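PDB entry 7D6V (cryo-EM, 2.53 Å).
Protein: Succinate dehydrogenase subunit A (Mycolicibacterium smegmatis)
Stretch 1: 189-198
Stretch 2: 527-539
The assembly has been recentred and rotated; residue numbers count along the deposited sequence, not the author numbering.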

# COMPACT_ATOMS: atom_id res chain seq x y z
N GLY A 189 -28.82 2.22 -4.11
CA GLY A 189 -27.80 2.82 -3.27
C GLY A 189 -27.64 4.29 -3.58
O GLY A 189 -28.45 4.89 -4.29
N TYR A 190 -26.57 4.87 -3.05
CA TYR A 190 -26.29 6.28 -3.24
C TYR A 190 -24.82 6.48 -3.56
O TYR A 190 -23.97 5.66 -3.20
CB TYR A 190 -26.66 7.10 -1.99
CG TYR A 190 -25.88 6.73 -0.75
CD1 TYR A 190 -26.34 5.75 0.11
CD2 TYR A 190 -24.67 7.36 -0.45
CE1 TYR A 190 -25.62 5.41 1.24
CE2 TYR A 190 -23.95 7.01 0.67
CZ TYR A 190 -24.43 6.04 1.51
OH TYR A 190 -23.72 5.69 2.63
N TYR A 191 -24.53 7.58 -4.25
CA TYR A 191 -23.16 8.01 -4.47
C TYR A 191 -22.68 8.78 -3.25
O TYR A 191 -23.36 9.68 -2.76
CB TYR A 191 -23.07 8.90 -5.71
CG TYR A 191 -23.26 8.18 -7.02
CD1 TYR A 191 -24.41 8.37 -7.77
CD2 TYR A 191 -22.29 7.33 -7.51
CE1 TYR A 191 -24.58 7.73 -8.97
CE2 TYR A 191 -22.45 6.67 -8.71
CZ TYR A 191 -23.60 6.88 -9.44
OH TYR A 191 -23.77 6.23 -10.63
N ARG A 192 -21.49 8.42 -2.75
CA ARG A 192 -20.95 9.13 -1.60
C ARG A 192 -20.68 10.59 -1.94
O ARG A 192 -20.98 11.48 -1.14
CB ARG A 192 -19.67 8.46 -1.11
CG ARG A 192 -19.87 7.10 -0.47
CD ARG A 192 -18.61 6.66 0.24
NE ARG A 192 -18.48 7.29 1.54
CZ ARG A 192 -17.33 7.44 2.19
NH1 ARG A 192 -16.20 6.99 1.65
NH2 ARG A 192 -17.30 8.03 3.37
N GLU A 193 -20.14 10.86 -3.13
CA GLU A 193 -19.71 12.21 -3.47
C GLU A 193 -20.87 13.19 -3.49
O GLU A 193 -20.77 14.30 -2.96
CB GLU A 193 -19.00 12.19 -4.82
CG GLU A 193 -18.88 13.56 -5.47
CD GLU A 193 -18.44 13.48 -6.91
OE1 GLU A 193 -18.37 12.36 -7.45
OE2 GLU A 193 -18.16 14.54 -7.50
N THR A 194 -21.99 12.80 -4.10
CA THR A 194 -23.10 13.72 -4.31
C THR A 194 -24.33 13.42 -3.48
O THR A 194 -25.18 14.30 -3.34
CB THR A 194 -23.50 13.73 -5.80
OG1 THR A 194 -23.71 12.39 -6.24
CG2 THR A 194 -22.41 14.37 -6.64
N GLY A 195 -24.45 12.21 -2.93
CA GLY A 195 -25.64 11.84 -2.21
C GLY A 195 -26.83 11.50 -3.09
O GLY A 195 -27.95 11.40 -2.58
N ASN A 196 -26.61 11.31 -4.39
CA ASN A 196 -27.68 11.02 -5.32
C ASN A 196 -27.91 9.52 -5.42
O ASN A 196 -26.99 8.72 -5.23
CB ASN A 196 -27.36 11.60 -6.70
CG ASN A 196 -27.56 13.09 -6.76
OD1 ASN A 196 -28.59 13.61 -6.34
ND2 ASN A 196 -26.57 13.80 -7.30
N PHE A 197 -29.14 9.14 -5.75
CA PHE A 197 -29.58 7.76 -5.68
C PHE A 197 -29.44 7.06 -7.02
O PHE A 197 -29.86 7.58 -8.06
CB PHE A 197 -31.02 7.68 -5.18
CG PHE A 197 -31.21 8.26 -3.81
CD1 PHE A 197 -30.30 7.98 -2.80
CD2 PHE A 197 -32.27 9.09 -3.53
CE1 PHE A 197 -30.46 8.51 -1.55
CE2 PHE A 197 -32.43 9.63 -2.28
CZ PHE A 197 -31.52 9.34 -1.28
N VAL A 198 -28.87 5.86 -6.98
CA VAL A 198 -28.63 5.04 -8.16
C VAL A 198 -29.30 3.69 -7.95
O VAL A 198 -29.22 3.08 -6.88
CB VAL A 198 -27.12 4.88 -8.44
CG1 VAL A 198 -26.39 4.30 -7.23
CG2 VAL A 198 -26.89 4.03 -9.67
N GLY A 527 -26.00 18.26 4.87
CA GLY A 527 -26.67 17.90 3.63
C GLY A 527 -26.32 16.50 3.15
O GLY A 527 -25.99 15.63 3.96
N ARG A 528 -26.39 16.28 1.85
CA ARG A 528 -26.14 14.97 1.27
C ARG A 528 -24.80 14.88 0.54
O ARG A 528 -24.48 13.82 -0.00
CB ARG A 528 -27.27 14.60 0.31
CG ARG A 528 -28.46 13.97 0.99
CD ARG A 528 -29.72 14.12 0.17
NE ARG A 528 -29.71 13.28 -1.02
CZ ARG A 528 -30.75 13.10 -1.82
NH1 ARG A 528 -30.64 12.33 -2.89
NH2 ARG A 528 -31.90 13.71 -1.56
N VAL A 529 -24.01 15.95 0.54
CA VAL A 529 -22.76 15.97 -0.21
C VAL A 529 -21.68 15.37 0.68
O VAL A 529 -21.13 16.04 1.56
CB VAL A 529 -22.40 17.38 -0.68
CG1 VAL A 529 -21.03 17.40 -1.33
CG2 VAL A 529 -23.46 17.89 -1.64
N PHE A 530 -21.38 14.10 0.44
CA PHE A 530 -20.35 13.29 1.10
C PHE A 530 -20.37 13.56 2.61
O PHE A 530 -19.44 14.11 3.19
CB PHE A 530 -18.97 13.54 0.49
CG PHE A 530 -17.89 12.68 1.07
CD1 PHE A 530 -17.80 11.35 0.69
CD2 PHE A 530 -16.99 13.14 2.00
CE1 PHE A 530 -16.83 10.53 1.19
CE2 PHE A 530 -16.02 12.31 2.53
CZ PHE A 530 -15.94 11.01 2.12
N ASN A 531 -21.49 13.20 3.23
CA ASN A 531 -21.75 13.46 4.64
C ASN A 531 -21.49 12.19 5.45
O ASN A 531 -22.35 11.31 5.50
CB ASN A 531 -23.19 13.93 4.83
CG ASN A 531 -23.45 14.49 6.21
OD1 ASN A 531 -22.64 14.32 7.12
ND2 ASN A 531 -24.58 15.16 6.38
N PRO A 532 -20.32 12.05 6.09
CA PRO A 532 -20.02 10.79 6.79
C PRO A 532 -20.89 10.52 8.00
O PRO A 532 -21.02 9.35 8.39
CB PRO A 532 -18.55 10.95 7.19
CG PRO A 532 -18.28 12.40 7.13
CD PRO A 532 -19.19 12.99 6.11
N GLY A 533 -21.50 11.54 8.61
CA GLY A 533 -22.45 11.28 9.67
C GLY A 533 -23.70 10.58 9.16
O GLY A 533 -24.21 9.65 9.79
N TRP A 534 -24.19 11.01 8.00
CA TRP A 534 -25.30 10.34 7.34
C TRP A 534 -24.93 8.90 6.97
O TRP A 534 -25.73 7.98 7.15
CB TRP A 534 -25.71 11.14 6.11
CG TRP A 534 -26.79 10.55 5.27
CD1 TRP A 534 -27.93 9.95 5.71
CD2 TRP A 534 -26.84 10.53 3.84
NE1 TRP A 534 -28.69 9.55 4.64
CE2 TRP A 534 -28.04 9.89 3.48
CE3 TRP A 534 -26.00 11.00 2.83
CZ2 TRP A 534 -28.41 9.70 2.15
CZ3 TRP A 534 -26.36 10.80 1.52
CH2 TRP A 534 -27.56 10.16 1.19
N HIS A 535 -23.71 8.70 6.47
CA HIS A 535 -23.25 7.36 6.11
C HIS A 535 -23.19 6.46 7.33
O HIS A 535 -23.57 5.28 7.27
CB HIS A 535 -21.89 7.45 5.42
CG HIS A 535 -21.86 8.38 4.25
ND1 HIS A 535 -20.68 8.89 3.74
CD2 HIS A 535 -22.85 8.90 3.50
CE1 HIS A 535 -20.96 9.68 2.72
NE2 HIS A 535 -22.27 9.70 2.55
N LEU A 536 -22.69 6.99 8.46
CA LEU A 536 -22.66 6.21 9.69
C LEU A 536 -24.06 5.88 10.18
O LEU A 536 -24.32 4.76 10.64
CB LEU A 536 -21.88 6.97 10.76
CG LEU A 536 -21.64 6.25 12.08
CD1 LEU A 536 -20.98 4.91 11.84
CD2 LEU A 536 -20.80 7.11 13.00
N ALA A 537 -24.98 6.84 10.08
CA ALA A 537 -26.36 6.58 10.47
C ALA A 537 -26.98 5.48 9.62
O ALA A 537 -27.79 4.68 10.11
CB ALA A 537 -27.18 7.86 10.36
N ILE A 538 -26.62 5.42 8.33
CA ILE A 538 -27.13 4.36 7.48
C ILE A 538 -26.50 3.02 7.85
O ILE A 538 -27.19 2.00 7.93
CB ILE A 538 -26.90 4.70 6.00
CG1 ILE A 538 -27.72 5.92 5.60
CG2 ILE A 538 -27.26 3.53 5.11
CD1 ILE A 538 -27.30 6.54 4.30
N ASP A 539 -25.18 2.99 8.09
CA ASP A 539 -24.49 1.75 8.44
C ASP A 539 -24.94 1.19 9.79
O ASP A 539 -24.80 -0.02 10.02
CB ASP A 539 -22.98 1.98 8.48
CG ASP A 539 -22.40 2.30 7.11
OD1 ASP A 539 -22.84 1.68 6.12
OD2 ASP A 539 -21.49 3.15 7.04

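Stretch 1 is a β-hairpin: strands 189-191 and 197-198 pair through Gly189 N to Val198 O and Val198 N to Gly189 O (both 2.9 Å), and the turn is closed by Gly195 N to Tyr191 O (2.8 Å). The turn lies along the loop 528-530, which leads into helix 532-539; the helix runs nearly antiparallel to strand 189-191 (163°). Asn531 caps the helix through a weak bond from Gly533 N to its OD1 (3.4 Å), while its ND2 donates to Gly527 O (2.8 Å). Gly195 suits the close approach of the two backbones: its phi is positive, its CA lies 3.2 Å from Arg528 O in a CA-H...O contact, and a CB would clash with that oxygen. Phe530 CA makes a similar contact with Arg192 O (2.9 Å).

Arg528 clamps the turn, with NH1 and NE both donating to Gly195 O (2.9 and 3.0 Å) while its flat guanidinium stacks on the Phe197 ring, centres 4.4 Å apart. One face of the Arg192 guanidinium is covered by Phe530, with Arg192 CZ 3.3 Å from Phe530 CE1. Buried Tyr190 points toward the helix, where its ring meets Trp534 obliquely, its CE1 packs on Ile538 CD1 (3.7 Å) and its OH approaches His535 CD2 (3.4 Å). Trp534 CH2 also reaches Phe197 CE1 (4.3 Å), extending this largely aromatic packing. Together the stretches bury 627 Å².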